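Local coordinates for lipolytic protein G-D-S-L family (Chitinophaga pinensis, PDB 4Q7Q) that is of unproven function but, as a GDSL-type member of the SGNH hydrolases, probably cleaves ester bonds as a lipase or acylhydrolase, at residues 47-52 and 64-69; 58-63 and 108-113; 127-132 and 159-164; 133-138 and 233-238; 190-195 and 227-232. All blocks are in the same frame, centred on the assembly; numbering follows the deposited sequence.

Contact 1 (47-52 and 64-69)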
# COMPACT_ATOMS: atom_id res chain seq x y z
N ILE A 47 12.96 -8.11 6.06
CA ILE A 47 12.74 -7.51 7.36
C ILE A 47 11.52 -6.63 7.20
O ILE A 47 11.47 -5.76 6.33
CB ILE A 47 13.95 -6.68 7.78
CG1 ILE A 47 15.12 -7.62 8.07
CG2 ILE A 47 13.63 -5.82 9.00
CD1 ILE A 47 16.41 -6.91 8.36
N ASN A 48 10.52 -6.88 8.04
CA ASN A 48 9.25 -6.17 7.95
C ASN A 48 9.30 -4.82 8.67
O ASN A 48 9.22 -4.75 9.90
CB ASN A 48 8.13 -7.04 8.51
CG ASN A 48 6.75 -6.48 8.26
OD1 ASN A 48 6.57 -5.26 8.20
ND2 ASN A 48 5.77 -7.36 8.11
N GLN A 49 9.46 -3.76 7.89
CA GLN A 49 9.40 -2.40 8.42
C GLN A 49 8.12 -1.72 7.93
O GLN A 49 8.11 -0.54 7.56
CB GLN A 49 10.67 -1.61 8.08
CG GLN A 49 11.83 -1.93 9.02
CD GLN A 49 11.74 -1.17 10.32
OE1 GLN A 49 10.79 -0.41 10.55
NE2 GLN A 49 12.75 -1.34 11.17
N GLY A 50 7.04 -2.49 7.92
CA GLY A 50 5.72 -1.96 7.66
C GLY A 50 5.13 -1.51 8.97
O GLY A 50 5.16 -2.25 9.97
N HIS A 51 4.58 -0.31 8.98
CA HIS A 51 3.98 0.26 10.18
C HIS A 51 2.50 0.51 9.96
O HIS A 51 2.11 1.27 9.08
CB HIS A 51 4.73 1.52 10.59
CG HIS A 51 6.14 1.23 10.98
ND1 HIS A 51 6.54 1.08 12.29
CD2 HIS A 51 7.24 1.00 10.22
CE1 HIS A 51 7.83 0.80 12.32
NE2 HIS A 51 8.28 0.73 11.08
N ASN A 52 1.69 -0.16 10.76
CA ASN A 52 0.25 -0.22 10.56
C ASN A 52 -0.37 1.17 10.67
O ASN A 52 -0.27 1.81 11.71
CB ASN A 52 -0.37 -1.17 11.58
CG ASN A 52 -1.81 -1.54 11.24
OD1 ASN A 52 -2.29 -1.22 10.16
ND2 ASN A 52 -2.48 -2.24 12.15
N ASP A 64 14.69 8.04 12.37
CA ASP A 64 15.87 7.66 13.13
C ASP A 64 15.54 6.76 14.32
O ASP A 64 16.44 6.31 15.03
CB ASP A 64 16.62 8.91 13.61
CG ASP A 64 17.20 9.71 12.47
OD1 ASP A 64 17.68 9.09 11.49
OD2 ASP A 64 17.18 10.96 12.54
N SER A 65 14.25 6.47 14.51
CA SER A 65 13.79 5.74 15.69
C SER A 65 13.09 4.43 15.35
O SER A 65 12.42 3.85 16.20
CB SER A 65 12.86 6.62 16.52
OG SER A 65 13.50 7.83 16.90
N LEU A 66 13.22 3.97 14.11
CA LEU A 66 12.52 2.77 13.67
C LEU A 66 13.32 1.49 13.85
O LEU A 66 12.79 0.39 13.64
CB LEU A 66 12.11 2.92 12.20
CG LEU A 66 11.19 4.08 11.86
CD1 LEU A 66 10.76 4.01 10.41
CD2 LEU A 66 9.97 4.06 12.79
N GLY A 67 14.58 1.62 14.22
CA GLY A 67 15.45 0.46 14.30
C GLY A 67 15.86 -0.04 12.93
O GLY A 67 16.21 -1.21 12.77
N LEU A 68 15.80 0.84 11.93
CA LEU A 68 16.27 0.49 10.60
C LEU A 68 17.74 0.07 10.65
O LEU A 68 18.55 0.73 11.31
CB LEU A 68 16.12 1.66 9.63
CG LEU A 68 14.70 2.01 9.22
CD1 LEU A 68 14.69 3.33 8.47
CD2 LEU A 68 14.13 0.90 8.36
N ILE A 69 18.07 -1.01 9.97
CA ILE A 69 19.45 -1.47 9.95
C ILE A 69 20.04 -1.42 8.54
O ILE A 69 19.33 -1.20 7.56
CB ILE A 69 19.60 -2.91 10.50
CG1 ILE A 69 18.95 -3.92 9.56
CG2 ILE A 69 19.02 -3.00 11.91
CD1 ILE A 69 19.27 -5.36 9.92
O HOH W 1 15.28 -2.94 10.65
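Gln49, on strand 44-50 at one edge of the parallel sheet, stretches across to the loop 64-69 and gives its amide nitrogen to the backbone there. NE2 lies 3.0 Å from Leu66 O with the N-H aimed almost straight at it (172°); the donor stands well above the plane of that carbonyl, yet the oxygen lies in the plane of the Gln49 amide. A bend at chi2 (-82°) places CD of Gln49 3.7 Å from Leu68 CD2. The other end of the amide, OE1, accepts from His51 NE2 at 2.8 Å, in the plane of the imidazole. Water 1 joins NE2 to Gly67 O, so the nitrogen has two acceptors and the oxygen one donor, which settles how the amide is turned. The His51 ring in turn meets Leu66 obliquely, His51 CE1 lying 3.9 Å from Leu66 CD2. At the far end of the contact Ile47 and Ile69 cross at about a right angle and touch at their CD1 methyls, 3.6 Å apart. Gly67 suits the bend between the two leucines, because its positive phi (74°) comes easily to a residue without CB. An alanine in place of Gln49 would probably leave Leu66 O and His51 NE2 without these mates and set the imidazole freer to turn. The loop belongs to the crossover from strand 44-50 through helix 56-61 to strand 73-77. One largely buried amide, flanked by Leu66 and Leu68 and bonded to His51, thus supplies direct polar bonding between strand and loop, and both its ends are used.

Contact 2 (58-63 and 108-113); sequences GIAGNI and FRIIIS. With FMT (formic acid), chain E.
Ala60 and Ile110 meet side chain to side chain, Ala60 CB lying 3.7 Å from Ile110 CG2. That same CG2 methyl of Ile110 sits 3.5 Å from Ala60 O, so this branch packs against backbone as well as side chain. Alanine suits this place because its short side chain lets the backbones draw near: Ala60 CA is 5.6 Å from Ile111 CA. Isoleucines fill in around it. Ile59 CG2 packs 3.8 Å from Ile111 CD1, and Ile63 straddles both partners, with CG2 3.8 Å from Ile110 CG2 and CD1 4.1 Å from Ile111 CG1. Ile63 can do this because its CG1 is anti to the backbone N (chi1 -159°), while CG2 takes the place between N and the carbonyl carbon. Isoleucine, wholly hydrocarbon and branched at CB, can touch two partners at once, which suits an apolar seam.

The end of helix 56-61 sets Ile63 in position. Asn62 leaves helical geometry, and its ND2 gives a hydrogen bond to Gly58 O (2.9 Å), while the N-H of Ile63 turns back to Ala60 O. A formic acid molecule, probably from the crystallisation liquor, rests near Gly58 and Gly61 and takes a weak bond from Asn62 ND2.

Farther out, Ile59 touches His51, just past the end of strand 44-50, whereas Phe108 and Ile112 of helix 104-118 pack on helix 157-171, Phe108 against Val164 and Ile167 and Ile112 against Ile167.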
# COMPACT_ATOMS: atom_id res chain seq x y z
N GLY A 58 4.71 9.99 8.71
CA GLY A 58 5.05 9.33 9.96
C GLY A 58 6.35 8.54 9.90
O GLY A 58 7.17 8.57 10.83
N ILE A 59 6.55 7.82 8.79
CA ILE A 59 7.79 7.10 8.59
C ILE A 59 8.97 8.07 8.60
O ILE A 59 9.93 7.89 9.35
CB ILE A 59 7.75 6.30 7.27
CG1 ILE A 59 6.68 5.20 7.33
CG2 ILE A 59 9.12 5.73 6.96
CD1 ILE A 59 7.03 4.01 8.20
N ALA A 60 8.89 9.12 7.79
CA ALA A 60 9.95 10.11 7.69
C ALA A 60 10.18 10.82 9.02
O ALA A 60 11.32 11.04 9.42
CB ALA A 60 9.64 11.12 6.58
N GLY A 61 9.09 11.16 9.70
CA GLY A 61 9.17 11.90 10.96
C GLY A 61 9.78 11.11 12.09
O GLY A 61 10.25 11.68 13.07
N ASN A 62 9.78 9.78 11.97
CA ASN A 62 10.33 8.90 12.99
C ASN A 62 11.50 8.11 12.47
O ASN A 62 11.88 7.10 13.05
CB ASN A 62 9.27 7.91 13.48
CG ASN A 62 8.22 8.55 14.34
OD1 ASN A 62 8.41 8.74 15.53
ND2 ASN A 62 7.08 8.89 13.74
N ILE A 63 12.08 8.58 11.37
CA ILE A 63 13.02 7.79 10.58
C ILE A 63 14.25 7.29 11.35
O ILE A 63 14.77 6.23 11.05
CB ILE A 63 13.44 8.55 9.29
CG1 ILE A 63 13.99 7.58 8.24
CG2 ILE A 63 14.43 9.66 9.60
CD1 ILE A 63 12.98 6.63 7.67
N PHE A 108 9.72 11.50 1.14
CA PHE A 108 10.54 10.56 0.39
C PHE A 108 12.00 11.00 0.37
O PHE A 108 12.89 10.15 0.38
CB PHE A 108 9.98 10.31 -1.01
CG PHE A 108 8.94 9.23 -1.05
CD1 PHE A 108 7.68 9.46 -0.53
CD2 PHE A 108 9.22 7.99 -1.60
CE1 PHE A 108 6.70 8.46 -0.56
CE2 PHE A 108 8.26 6.99 -1.64
CZ PHE A 108 6.99 7.23 -1.12
N ARG A 109 12.23 12.31 0.36
CA ARG A 109 13.59 12.83 0.47
C ARG A 109 14.24 12.35 1.77
O ARG A 109 15.38 11.86 1.77
CB ARG A 109 13.61 14.36 0.37
CG ARG A 109 14.96 14.98 0.73
CD ARG A 109 14.90 16.51 0.76
NE ARG A 109 13.72 16.99 1.47
CZ ARG A 109 13.60 17.05 2.79
NH1 ARG A 109 12.47 17.49 3.33
NH2 ARG A 109 14.61 16.67 3.57
N ILE A 110 13.52 12.49 2.87
CA ILE A 110 14.00 12.06 4.18
C ILE A 110 14.26 10.55 4.22
O ILE A 110 15.30 10.10 4.70
CB ILE A 110 12.98 12.45 5.27
CG1 ILE A 110 12.91 13.97 5.39
CG2 ILE A 110 13.32 11.80 6.61
CD1 ILE A 110 11.85 14.44 6.34
N ILE A 111 13.32 9.77 3.69
CA ILE A 111 13.43 8.32 3.71
C ILE A 111 14.59 7.81 2.85
O ILE A 111 15.40 7.01 3.31
CB ILE A 111 12.13 7.64 3.27
CG1 ILE A 111 11.02 7.94 4.27
CG2 ILE A 111 12.32 6.14 3.11
CD1 ILE A 111 9.61 7.69 3.74
N ILE A 112 14.68 8.30 1.62
CA ILE A 112 15.75 7.87 0.74
C ILE A 112 17.12 8.32 1.26
O ILE A 112 18.10 7.58 1.17
CB ILE A 112 15.51 8.32 -0.71
CG1 ILE A 112 14.35 7.51 -1.30
CG2 ILE A 112 16.77 8.16 -1.56
CD1 ILE A 112 13.79 8.08 -2.58
N SER A 113 17.17 9.51 1.85
CA SER A 113 18.42 9.98 2.45
C SER A 113 18.86 9.08 3.60
O SER A 113 20.05 8.78 3.73
CB SER A 113 18.29 11.42 2.92
OG SER A 113 18.12 12.29 1.82
C FMT E . 4.69 11.68 13.09
O1 FMT E . 5.54 11.92 12.23
O2 FMT E . 4.36 10.56 13.50

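Contact 3 (127-132 and 159-164)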
# COMPACT_ATOMS: atom_id res chain seq x y z
N ILE A 127 7.53 1.55 -4.56
CA ILE A 127 6.30 0.90 -4.99
C ILE A 127 5.15 1.90 -4.91
O ILE A 127 4.91 2.47 -3.85
CB ILE A 127 5.98 -0.31 -4.10
CG1 ILE A 127 7.18 -1.25 -4.04
CG2 ILE A 127 4.72 -1.02 -4.58
CD1 ILE A 127 6.92 -2.50 -3.24
N THR A 128 4.46 2.14 -6.02
CA THR A 128 3.33 3.08 -5.98
C THR A 128 2.15 2.51 -5.20
O THR A 128 1.99 1.29 -5.12
CB THR A 128 2.80 3.44 -7.39
OG1 THR A 128 2.21 2.28 -7.98
CG2 THR A 128 3.92 3.97 -8.27
N PRO A 129 1.32 3.38 -4.63
CA PRO A 129 0.12 2.84 -3.98
C PRO A 129 -0.75 2.09 -4.97
O PRO A 129 -0.84 2.44 -6.15
CB PRO A 129 -0.61 4.10 -3.49
CG PRO A 129 0.46 5.12 -3.32
CD PRO A 129 1.48 4.83 -4.40
N MSE A 130 -1.39 1.03 -4.48
CA MSE A 130 -2.39 0.33 -5.26
C MSE A 130 -3.68 1.14 -5.23
O MSE A 130 -3.94 1.87 -4.28
CB MSE A 130 -2.63 -1.05 -4.65
CG MSE A 130 -3.49 -1.96 -5.51
SE MSE A 130 -3.51 -3.83 -4.94
CE MSE A 130 -4.77 -3.66 -3.47
N GLN A 131 -4.50 1.00 -6.26
CA GLN A 131 -5.84 1.55 -6.18
C GLN A 131 -6.59 0.89 -5.02
O GLN A 131 -6.22 -0.19 -4.55
CB GLN A 131 -6.59 1.39 -7.50
CG GLN A 131 -5.94 2.21 -8.60
CD GLN A 131 -6.70 2.19 -9.90
OE1 GLN A 131 -7.90 2.48 -9.94
NE2 GLN A 131 -6.01 1.87 -10.98
N ARG A 132 -7.61 1.57 -4.53
CA ARG A 132 -8.36 1.07 -3.39
C ARG A 132 -9.82 1.39 -3.57
O ARG A 132 -10.18 2.48 -4.04
CB ARG A 132 -7.84 1.70 -2.09
CG ARG A 132 -7.67 3.21 -2.14
CD ARG A 132 -6.98 3.75 -0.90
NE ARG A 132 -7.85 3.73 0.27
CZ ARG A 132 -7.46 4.10 1.49
NH1 ARG A 132 -6.20 4.50 1.70
NH2 ARG A 132 -8.32 4.07 2.49
N GLU A 159 -2.24 10.97 -8.11
CA GLU A 159 -1.19 11.98 -7.93
C GLU A 159 -0.06 11.47 -7.06
O GLU A 159 1.11 11.82 -7.26
CB GLU A 159 -1.75 13.24 -7.30
CG GLU A 159 -2.65 14.02 -8.20
CD GLU A 159 -3.20 15.23 -7.49
OE1 GLU A 159 -2.40 16.13 -7.14
OE2 GLU A 159 -4.42 15.27 -7.26
N PHE A 160 -0.41 10.65 -6.07
CA PHE A 160 0.58 10.05 -5.18
C PHE A 160 1.42 9.02 -5.93
O PHE A 160 2.64 8.98 -5.78
CB PHE A 160 -0.12 9.44 -3.95
CG PHE A 160 -0.69 10.47 -3.02
CD1 PHE A 160 -1.84 11.18 -3.37
CD2 PHE A 160 -0.08 10.76 -1.81
CE1 PHE A 160 -2.36 12.15 -2.53
CE2 PHE A 160 -0.59 11.73 -0.97
CZ PHE A 160 -1.73 12.42 -1.32
N ALA A 161 0.77 8.20 -6.74
CA ALA A 161 1.51 7.26 -7.58
C ALA A 161 2.44 8.01 -8.52
O ALA A 161 3.59 7.61 -8.73
CB ALA A 161 0.55 6.39 -8.37
N ASN A 162 1.96 9.12 -9.08
CA ASN A 162 2.76 9.88 -10.02
C ASN A 162 3.98 10.52 -9.36
O ASN A 162 5.06 10.59 -9.95
CB ASN A 162 1.91 10.91 -10.77
CG ASN A 162 0.93 10.27 -11.75
OD1 ASN A 162 1.08 9.10 -12.12
ND2 ASN A 162 -0.06 11.04 -12.19
N ALA A 163 3.81 10.98 -8.12
CA ALA A 163 4.94 11.51 -7.36
C ALA A 163 6.03 10.44 -7.18
O ALA A 163 7.22 10.71 -7.38
CB ALA A 163 4.48 12.05 -6.02
N VAL A 164 5.62 9.24 -6.80
CA VAL A 164 6.57 8.14 -6.63
C VAL A 164 7.28 7.84 -7.95
O VAL A 164 8.50 7.68 -8.00
CB VAL A 164 5.87 6.87 -6.09
CG1 VAL A 164 6.83 5.69 -6.10
CG2 VAL A 164 5.31 7.13 -4.68
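Thr128 OG1 is gripped from beyond the contact, by the N-H of Tyr179 and by OD1 of Asp177, and the rest of the threonine is given to the helix 159-164. A chi1 of 68° puts OG1 between the backbone N and the carbonyl carbon and leaves CG2 anti to that carbon. This methyl packs 3.7 Å from Ala161 O and 4.0 Å from Val164 CG1. Threonine is apt here, one branch polar and one apolar. Its CB lies 3.8 Å from Ala161 CB, a closeness that the small alanine permits: Thr128 CA and Ala161 CA are only 4.8 Å apart.

Strand 123-127, helix 157-171 and strand 175-176 make a beta-alpha-beta connection between adjacent parallel strands, and the contact sets the end of the first strand against the helix. Pro129, which has no N-H to satisfy, follows as the chain leaves the sheet. Its CD stands 4.0 Å from Ala161 CA, and CG approaches Phe160 CB at 4.4 Å, so the proline ring rests against the backbone of the helix at Ala161 and CB of Phe160. The Phe160 ring lies beyond the contact, meeting Trp83 nearly at right angles, while Val164 also touches Val175.

Contact 4 (133-138 and 233-238)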
# COMPACT_ATOMS: atom_id res chain seq x y z
N ASN A 133 -10.68 0.44 -3.24
CA ASN A 133 -12.10 0.74 -3.24
C ASN A 133 -12.54 1.14 -1.84
O ASN A 133 -11.68 1.40 -0.99
CB ASN A 133 -12.94 -0.39 -3.82
CG ASN A 133 -14.07 0.13 -4.68
OD1 ASN A 133 -14.75 1.07 -4.29
ND2 ASN A 133 -14.25 -0.46 -5.86
N ASP A 134 -13.84 1.23 -1.60
CA ASP A 134 -14.34 1.59 -0.28
C ASP A 134 -13.75 0.63 0.75
O ASP A 134 -13.86 -0.59 0.61
CB ASP A 134 -15.86 1.48 -0.22
CG ASP A 134 -16.57 2.60 -0.96
OD1 ASP A 134 -15.91 3.44 -1.60
OD2 ASP A 134 -17.81 2.62 -0.89
N PHE A 135 -13.12 1.19 1.78
CA PHE A 135 -12.50 0.40 2.83
C PHE A 135 -13.39 0.36 4.06
O PHE A 135 -13.92 1.39 4.46
CB PHE A 135 -11.16 1.05 3.19
CG PHE A 135 -10.61 0.62 4.53
CD1 PHE A 135 -10.20 -0.68 4.73
CD2 PHE A 135 -10.50 1.53 5.58
CE1 PHE A 135 -9.68 -1.08 5.96
CE2 PHE A 135 -9.98 1.14 6.80
CZ PHE A 135 -9.57 -0.17 6.99
N VAL A 136 -13.57 -0.83 4.63
CA VAL A 136 -14.21 -0.96 5.93
C VAL A 136 -13.35 -1.87 6.80
O VAL A 136 -13.07 -3.01 6.44
CB VAL A 136 -15.64 -1.54 5.82
CG1 VAL A 136 -16.30 -1.54 7.18
CG2 VAL A 136 -16.46 -0.74 4.84
N TYR A 137 -12.89 -1.35 7.94
CA TYR A 137 -11.99 -2.08 8.81
C TYR A 137 -12.67 -3.31 9.42
O TYR A 137 -13.73 -3.21 10.04
CB TYR A 137 -11.48 -1.16 9.93
CG TYR A 137 -10.43 -1.77 10.83
CD1 TYR A 137 -9.52 -2.69 10.34
CD2 TYR A 137 -10.36 -1.42 12.17
CE1 TYR A 137 -8.56 -3.26 11.16
CE2 TYR A 137 -9.40 -1.98 13.00
CZ TYR A 137 -8.50 -2.90 12.49
OH TYR A 137 -7.54 -3.46 13.30
N ILE A 138 -12.05 -4.47 9.23
CA ILE A 138 -12.64 -5.73 9.66
C ILE A 138 -12.84 -5.84 11.18
O ILE A 138 -13.72 -6.57 11.65
CB ILE A 138 -11.83 -6.94 9.11
CG1 ILE A 138 -12.69 -8.20 9.07
CG2 ILE A 138 -10.55 -7.16 9.90
CD1 ILE A 138 -12.13 -9.28 8.17
N THR A 233 -8.69 -7.54 -2.82
CA THR A 233 -8.60 -7.15 -1.42
C THR A 233 -9.64 -7.91 -0.62
O THR A 233 -10.58 -8.49 -1.19
CB THR A 233 -8.87 -5.64 -1.20
OG1 THR A 233 -10.26 -5.35 -1.45
CG2 THR A 233 -7.97 -4.78 -2.08
N TYR A 234 -9.50 -7.90 0.71
CA TYR A 234 -10.49 -8.55 1.57
C TYR A 234 -11.38 -7.51 2.27
O TYR A 234 -12.37 -7.87 2.91
CB TYR A 234 -9.83 -9.50 2.59
CG TYR A 234 -8.90 -8.82 3.57
CD1 TYR A 234 -9.41 -8.20 4.72
CD2 TYR A 234 -7.53 -8.77 3.35
CE1 TYR A 234 -8.56 -7.55 5.62
CE2 TYR A 234 -6.69 -8.13 4.25
CZ TYR A 234 -7.21 -7.52 5.38
OH TYR A 234 -6.37 -6.87 6.26
N ASP A 235 -11.05 -6.23 2.12
CA ASP A 235 -11.77 -5.17 2.82
C ASP A 235 -11.83 -3.87 2.01
O ASP A 235 -12.14 -2.81 2.57
CB ASP A 235 -11.14 -4.89 4.19
CG ASP A 235 -9.71 -4.39 4.08
OD1 ASP A 235 -9.23 -4.15 2.95
OD2 ASP A 235 -9.06 -4.23 5.14
N GLY A 236 -11.53 -3.94 0.72
CA GLY A 236 -11.53 -2.75 -0.12
C GLY A 236 -10.14 -2.18 -0.35
O GLY A 236 -9.89 -1.53 -1.36
N LEU A 237 -9.23 -2.45 0.59
CA LEU A 237 -7.94 -1.77 0.63
C LEU A 237 -6.76 -2.73 0.72
O LEU A 237 -5.80 -2.63 -0.06
CB LEU A 237 -7.92 -0.80 1.81
CG LEU A 237 -6.60 -0.14 2.24
CD1 LEU A 237 -5.98 0.71 1.14
CD2 LEU A 237 -6.81 0.69 3.50
N HIS A 238 -6.82 -3.66 1.66
CA HIS A 238 -5.69 -4.54 1.93
C HIS A 238 -5.75 -5.78 1.07
O HIS A 238 -6.78 -6.44 1.02
CB HIS A 238 -5.65 -4.92 3.40
CG HIS A 238 -5.50 -3.74 4.31
ND1 HIS A 238 -6.56 -3.22 5.03
CD2 HIS A 238 -4.44 -2.96 4.58
CE1 HIS A 238 -6.14 -2.17 5.72
NE2 HIS A 238 -4.85 -1.99 5.46
O HOH W 2 -9.73 -4.60 7.69
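The Asp-X-X-His motif characteristic of SGNH hydrolases, here Asp235 to His238, packs against Phe135. Asp235 OD2 accepts from His238 ND1 at 2.7 Å in a nearly straight bond (176°), through its syn lone pair and in the imidazole plane. Asp235 OD1 accepts from Leu237 N, an Asx turn, and from His238 N, which completes an Asx motif. The Phe135 ring, nearly perpendicular to this carboxylate (85°), brings CE1 to 3.3 Å from Asp235 OD2, while Leu237 CD2 lies over one ring face, 4.0 Å from the centroid, in a CH-pi contact.

Ser14 OG bonds to His238 NE2, so Asp235, His238 and Ser14 probably form the catalytic triad. An alanine in place of Asp235 would probably leave His238 ND1 and the backbone N-H groups of Leu237 and His238 without their acceptors, and the imidazole freer to turn.

Backbone bonds join the two segments: Asn133 N to Gly236 O (2.8 Å) and Val136 N to Asp235 O (3.2 Å). Gly236 presses its CA to 3.3 Å from Asp134 O, where any CB would clash. Water 2 bridges Ile138 N and Asp235 OD2. Tyr149 OH bonds to Asp134 OD1, and Lys193 NZ makes a salt bridge with Asp134 OD2.

Contact 5 (190-195 and 227-232)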
# COMPACT_ATOMS: atom_id res chain seq x y z
N VAL A 190 -13.20 -5.71 -4.72
CA VAL A 190 -14.13 -6.54 -3.96
C VAL A 190 -15.27 -6.99 -4.87
O VAL A 190 -15.59 -6.30 -5.84
CB VAL A 190 -14.73 -5.79 -2.74
CG1 VAL A 190 -13.66 -5.49 -1.70
CG2 VAL A 190 -15.43 -4.50 -3.20
N LYS A 191 -15.86 -8.15 -4.59
CA LYS A 191 -16.95 -8.67 -5.43
C LYS A 191 -18.26 -7.89 -5.23
O LYS A 191 -19.03 -7.70 -6.18
CB LYS A 191 -17.21 -10.15 -5.13
CG LYS A 191 -16.03 -11.07 -5.38
CD LYS A 191 -15.72 -11.19 -6.86
CE LYS A 191 -14.65 -12.25 -7.11
NZ LYS A 191 -15.13 -13.62 -6.78
N PHE A 192 -18.51 -7.47 -4.00
CA PHE A 192 -19.73 -6.73 -3.68
C PHE A 192 -19.62 -6.15 -2.29
O PHE A 192 -18.71 -6.51 -1.53
CB PHE A 192 -20.97 -7.64 -3.75
CG PHE A 192 -20.93 -8.81 -2.79
CD1 PHE A 192 -20.40 -10.02 -3.19
CD2 PHE A 192 -21.41 -8.68 -1.50
CE1 PHE A 192 -20.36 -11.10 -2.32
CE2 PHE A 192 -21.37 -9.75 -0.62
CZ PHE A 192 -20.84 -10.96 -1.03
N LYS A 193 -20.53 -5.24 -1.98
CA LYS A 193 -20.71 -4.73 -0.64
C LYS A 193 -22.10 -5.19 -0.21
O LYS A 193 -23.07 -4.98 -0.93
CB LYS A 193 -20.63 -3.20 -0.66
CG LYS A 193 -19.85 -2.56 0.48
CD LYS A 193 -19.77 -1.05 0.25
CE LYS A 193 -19.14 -0.31 1.41
NZ LYS A 193 -19.22 1.16 1.16
N HIS A 194 -22.17 -5.81 0.96
CA HIS A 194 -23.38 -6.40 1.51
C HIS A 194 -24.12 -5.32 2.29
O HIS A 194 -23.72 -4.96 3.40
CB HIS A 194 -22.94 -7.56 2.42
CG HIS A 194 -24.04 -8.20 3.20
ND1 HIS A 194 -25.00 -9.00 2.62
CD2 HIS A 194 -24.29 -8.22 4.53
CE1 HIS A 194 -25.82 -9.45 3.56
NE2 HIS A 194 -25.40 -9.00 4.73
N LEU A 195 -25.18 -4.77 1.71
CA LEU A 195 -25.80 -3.56 2.25
C LEU A 195 -27.31 -3.64 2.29
O LEU A 195 -27.93 -4.30 1.45
CB LEU A 195 -25.43 -2.36 1.39
CG LEU A 195 -23.94 -2.04 1.25
CD1 LEU A 195 -23.74 -1.00 0.15
CD2 LEU A 195 -23.38 -1.53 2.57
N PRO A 227 -16.75 -13.13 3.50
CA PRO A 227 -15.73 -13.87 2.74
C PRO A 227 -15.96 -13.92 1.23
O PRO A 227 -15.00 -13.79 0.47
CB PRO A 227 -15.81 -15.27 3.33
CG PRO A 227 -16.19 -15.03 4.75
CD PRO A 227 -17.14 -13.85 4.72
N ALA A 228 -17.21 -14.07 0.80
CA ALA A 228 -17.55 -14.17 -0.62
C ALA A 228 -17.21 -12.89 -1.39
O ALA A 228 -17.17 -12.90 -2.62
CB ALA A 228 -19.02 -14.52 -0.79
N ALA A 229 -16.97 -11.80 -0.68
CA ALA A 229 -16.69 -10.51 -1.32
C ALA A 229 -15.22 -10.33 -1.70
O ALA A 229 -14.88 -9.41 -2.43
CB ALA A 229 -17.17 -9.36 -0.44
N VAL A 230 -14.36 -11.21 -1.20
CA VAL A 230 -12.92 -11.07 -1.41
C VAL A 230 -12.57 -11.17 -2.90
O VAL A 230 -13.02 -12.07 -3.59
CB VAL A 230 -12.13 -12.12 -0.61
CG1 VAL A 230 -10.64 -12.03 -0.92
CG2 VAL A 230 -12.36 -11.93 0.88
N ASN A 231 -11.77 -10.23 -3.39
CA ASN A 231 -11.21 -10.38 -4.73
C ASN A 231 -9.72 -10.03 -4.69
O ASN A 231 -8.91 -10.85 -4.27
CB ASN A 231 -11.99 -9.56 -5.76
CG ASN A 231 -11.67 -9.97 -7.19
OD1 ASN A 231 -10.64 -10.59 -7.46
ND2 ASN A 231 -12.56 -9.63 -8.12
N LEU A 232 -9.35 -8.83 -5.11
CA LEU A 232 -7.96 -8.39 -4.97
C LEU A 232 -7.65 -7.93 -3.55
O LEU A 232 -6.48 -7.89 -3.15
CB LEU A 232 -7.62 -7.27 -5.94
CG LEU A 232 -7.56 -7.63 -7.42
CD1 LEU A 232 -7.28 -6.37 -8.21
CD2 LEU A 232 -6.49 -8.68 -7.66
O HOH W 3 -14.66 -7.73 -8.30
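A chi1 of 60° sets CG of Phe192 between the backbone N and the carbonyl carbon, and the ring carried there turns one face to Ala229. Ala229 CB sits over the middle of that face, 4.0 Å from the centroid and 10° off the normal, a CH-pi contact. Ala228 CB lies in plane at the ring's edge, 4.0 Å from Phe192 CE1. The small methyls of two alanines fit closely against the ring.

Lys191 is bent at chi2 (-69°), and its aliphatic chain packs against the loop. Lys191 CG packs 3.5 Å from Ala228 O, and CE lies 3.5 Å from Asn231 ND2, where the two side chains cross at about a right angle. Lys191 N gives the one direct hydrogen bond of the contact, 2.7 Å to Ala229 O, which also accepts a CA-H contact from Val190 CA at 3.3 Å.

Residues 227-229 form a short 3-10 turn, and the chain then runs on into the Asp-X-X-His loop. Residues 193-195 open the two-stranded antiparallel hairpin whose partner is 203-206, so the contact fastens the root of that hairpin to the approach of the probable active-site loop. Phe192 O is buried without a hydrogen-bonding partner, Ala229 CB lying 3.4 Å from it. Water 3 links Val190 O to Asn231 ND2, and Asn231 O is held by Ser240 OG. Phe192 also touches Asn205 of the hairpin.

From the N terminus, contact 1 closes the loop that leaves strand 44-50 and carries helix 56-61. Contact 2 crosses it: its first segment lies inside that loop, and its second lies on helix 104-118. The two contacts touch by packing. Contact 3 follows in series, bringing the end of strand 123-127 and the loop after it against helix 157-171, where it also touches contact 2. Contact 4 crosses contact 3, since residues 133-138 lie between the two segments of contact 3 and 233-238 lie beyond them; Met130 packs against Thr233 and Leu237 where they touch. Contact 5 is nested inside contact 4 and touches it. Sheet, flanking helices and probable active-site loops are thereby connected.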